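Local coordinates for protein MccF (Escherichia coli, PDB 4IIY) that confers self-immunity to the antibiotic microcin C7 and probably acts as a serine carboxypeptidase of the S66 family, at residues E238-G243 with N263-F268. The protein carries 1 engineered substitution. Numbering follows the deposited sequence.
Sequences EGRVIG and NGDILF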
loop_
_atom_site.group_PDB
_atom_site.type_symbol
_atom_site.label_atom_id
_atom_site.label_comp_id
_atom_site.label_asym_id
_atom_site.label_seq_id
_atom_site.Cartn_x
_atom_site.Cartn_y
_atom_site.Cartn_z
ATOM N N GLU B 238 6.827 0.154 28.850
ATOM C CA GLU B 238 8.135 0.545 28.345
ATOM C C GLU B 238 8.635 -0.490 27.350
ATOM O O GLU B 238 8.634 -1.690 27.636
ATOM C CB GLU B 238 9.152 0.695 29.480
ATOM C CG GLU B 238 10.529 1.130 29.011
ATOM C CD GLU B 238 11.453 1.465 30.166
ATOM O OE1 GLU B 238 11.040 1.271 31.330
ATOM O OE2 GLU B 238 12.585 1.926 29.912
ATOM N N GLY B 239 9.063 -0.036 26.175
ATOM C CA GLY B 239 9.545 -0.943 25.147
ATOM C C GLY B 239 10.158 -0.189 23.987
ATOM O O GLY B 239 9.963 1.023 23.845
ATOM N N ARG B 240 10.912 -0.903 23.159
ATOM C CA ARG B 240 11.526 -0.323 21.970
ATOM C C ARG B 240 10.460 0.152 20.993
ATOM O O ARG B 240 9.564 -0.605 20.642
ATOM C CB ARG B 240 12.384 -1.379 21.277
ATOM C CG ARG B 240 13.044 -0.880 20.005
ATOM C CD ARG B 240 13.801 -1.978 19.269
ATOM N NE ARG B 240 12.900 -3.000 18.745
ATOM C CZ ARG B 240 13.146 -3.739 17.668
ATOM N NH1 ARG B 240 14.267 -3.569 16.974
ATOM N NH2 ARG B 240 12.257 -4.645 17.281
ATOM N N VAL B 241 10.569 1.396 20.537
ATOM C CA VAL B 241 9.619 1.902 19.554
ATOM C C VAL B 241 10.071 1.591 18.124
ATOM O O VAL B 241 11.249 1.743 17.781
ATOM C CB VAL B 241 9.349 3.411 19.736
ATOM C CG1 VAL B 241 10.584 4.249 19.457
ATOM C CG2 VAL B 241 8.190 3.858 18.847
ATOM N N ILE B 242 9.128 1.135 17.305
ATOM C CA ILE B 242 9.409 0.777 15.917
ATOM C C ILE B 242 8.236 1.233 15.066
ATOM O O ILE B 242 7.082 1.139 15.492
ATOM C CB ILE B 242 9.577 -0.757 15.748
ATOM C CG1 ILE B 242 10.814 -1.261 16.477
ATOM C CG2 ILE B 242 9.689 -1.143 14.272
ATOM C CD1 ILE B 242 12.105 -0.901 15.783
ATOM N N GLY B 243 8.523 1.714 13.856
ATOM C CA GLY B 243 7.464 2.008 12.901
ATOM C C GLY B 243 7.711 3.246 12.065
ATOM O O GLY B 243 8.813 3.450 11.561
ATOM N N ASN B 263 8.298 -9.162 20.368
ATOM C CA ASN B 263 7.514 -9.132 21.594
ATOM C C ASN B 263 7.945 -7.979 22.488
ATOM O O ASN B 263 9.130 -7.801 22.753
ATOM C CB ASN B 263 7.672 -10.445 22.365
ATOM C CG ASN B 263 6.955 -11.601 21.702
ATOM O OD1 ASN B 263 5.913 -11.429 21.073
ATOM N ND2 ASN B 263 7.506 -12.802 21.859
ATOM N N GLY B 264 6.972 -7.210 22.956
ATOM C CA GLY B 264 7.266 -6.115 23.857
ATOM C C GLY B 264 7.535 -4.771 23.206
ATOM O O GLY B 264 7.597 -3.772 23.905
ATOM N N ASP B 265 7.702 -4.731 21.886
ATOM C CA ASP B 265 7.891 -3.454 21.195
ATOM C C ASP B 265 6.677 -2.549 21.370
ATOM O O ASP B 265 5.553 -3.012 21.591
ATOM C CB ASP B 265 8.096 -3.662 19.689
ATOM C CG ASP B 265 9.491 -4.138 19.324
ATOM O OD1 ASP B 265 10.431 -4.107 20.157
ATOM O OD2 ASP B 265 9.645 -4.532 18.143
ATOM N N ILE B 266 6.911 -1.249 21.244
ATOM C CA ILE B 266 5.835 -0.274 21.096
ATOM C C ILE B 266 5.726 0.086 19.616
ATOM O O ILE B 266 6.699 0.531 19.019
ATOM C CB ILE B 266 6.097 0.992 21.943
ATOM C CG1 ILE B 266 6.054 0.645 23.432
ATOM C CG2 ILE B 266 5.090 2.092 21.609
ATOM C CD1 ILE B 266 6.430 1.795 24.351
ATOM N N LEU B 267 4.557 -0.120 19.023
ATOM C CA LEU B 267 4.372 0.203 17.614
ATOM C C LEU B 267 4.001 1.662 17.469
ATOM O O LEU B 267 3.028 2.102 18.074
ATOM C CB LEU B 267 3.254 -0.648 17.011
ATOM C CG LEU B 267 2.952 -0.368 15.535
ATOM C CD1 LEU B 267 4.087 -0.868 14.668
ATOM C CD2 LEU B 267 1.639 -1.017 15.137
ATOM N N PHE B 268 4.756 2.405 16.663
ATOM C CA PHE B 268 4.423 3.785 16.317
ATOM C C PHE B 268 3.997 3.816 14.850
ATOM O O PHE B 268 4.766 3.411 13.968
ATOM C CB PHE B 268 5.637 4.697 16.539
ATOM C CG PHE B 268 5.521 6.027 15.851
ATOM C CD1 PHE B 268 4.562 6.944 16.248
ATOM C CD2 PHE B 268 6.358 6.355 14.797
ATOM C CE1 PHE B 268 4.441 8.175 15.594
ATOM C CE2 PHE B 268 6.245 7.582 14.147
ATOM C CZ PHE B 268 5.285 8.489 14.548
HETATM O O HOH W 1 7.991 -4.034 26.539
#
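Ile242 and Ile266 hold the two parallel strands together at the tight end of the contact. Ile242 N bonds to Ile266 O at 3.0 Å, nearly in line with the C=O. On either side of this bond, Ile266 N gives to Arg240 O and Phe268 N to Ile242 O, the latter almost straight at 176°. Val241 and Phe268 run side by side, with Val241 CG2 3.5 Å from Phe268 CB. Gly243 CA makes a CA-H...O contact with Phe268 O at 3.2 Å. The Phe268 ring meets Tyr164 edge-to-face.

Toward Glu238 the partner is loop rather than strand, and the contact loosens. Glu238 is exposed, and a water bridges Glu238 O and Gly264 O, 2.7 Å from each. Between the two ends, Arg240 grips Asp265 side-on in a salt bridge of two hydrogen bonds. Its NE donates to OD1 of Asp265 at 3.1 Å, from above the carboxylate plane, and NH2 to the syn lone pair of OD2 at 2.8 Å. A bend at chi3 (67°) lays the guanidinium over Ile242, whose CD1 sits over the centre of one face. NH1 also bonds to Tyr155 OH, and NH2 to the backbone O of Glu260. A methionine at Arg240 would probably leave the buried Asp265 carboxylate without its countercharge. The pairing is that of neighbouring parallel strands in a beta-alpha-beta unit of the LD-carboxypeptidase C-terminal domain, leading to Glu270, a predicted charge-relay residue.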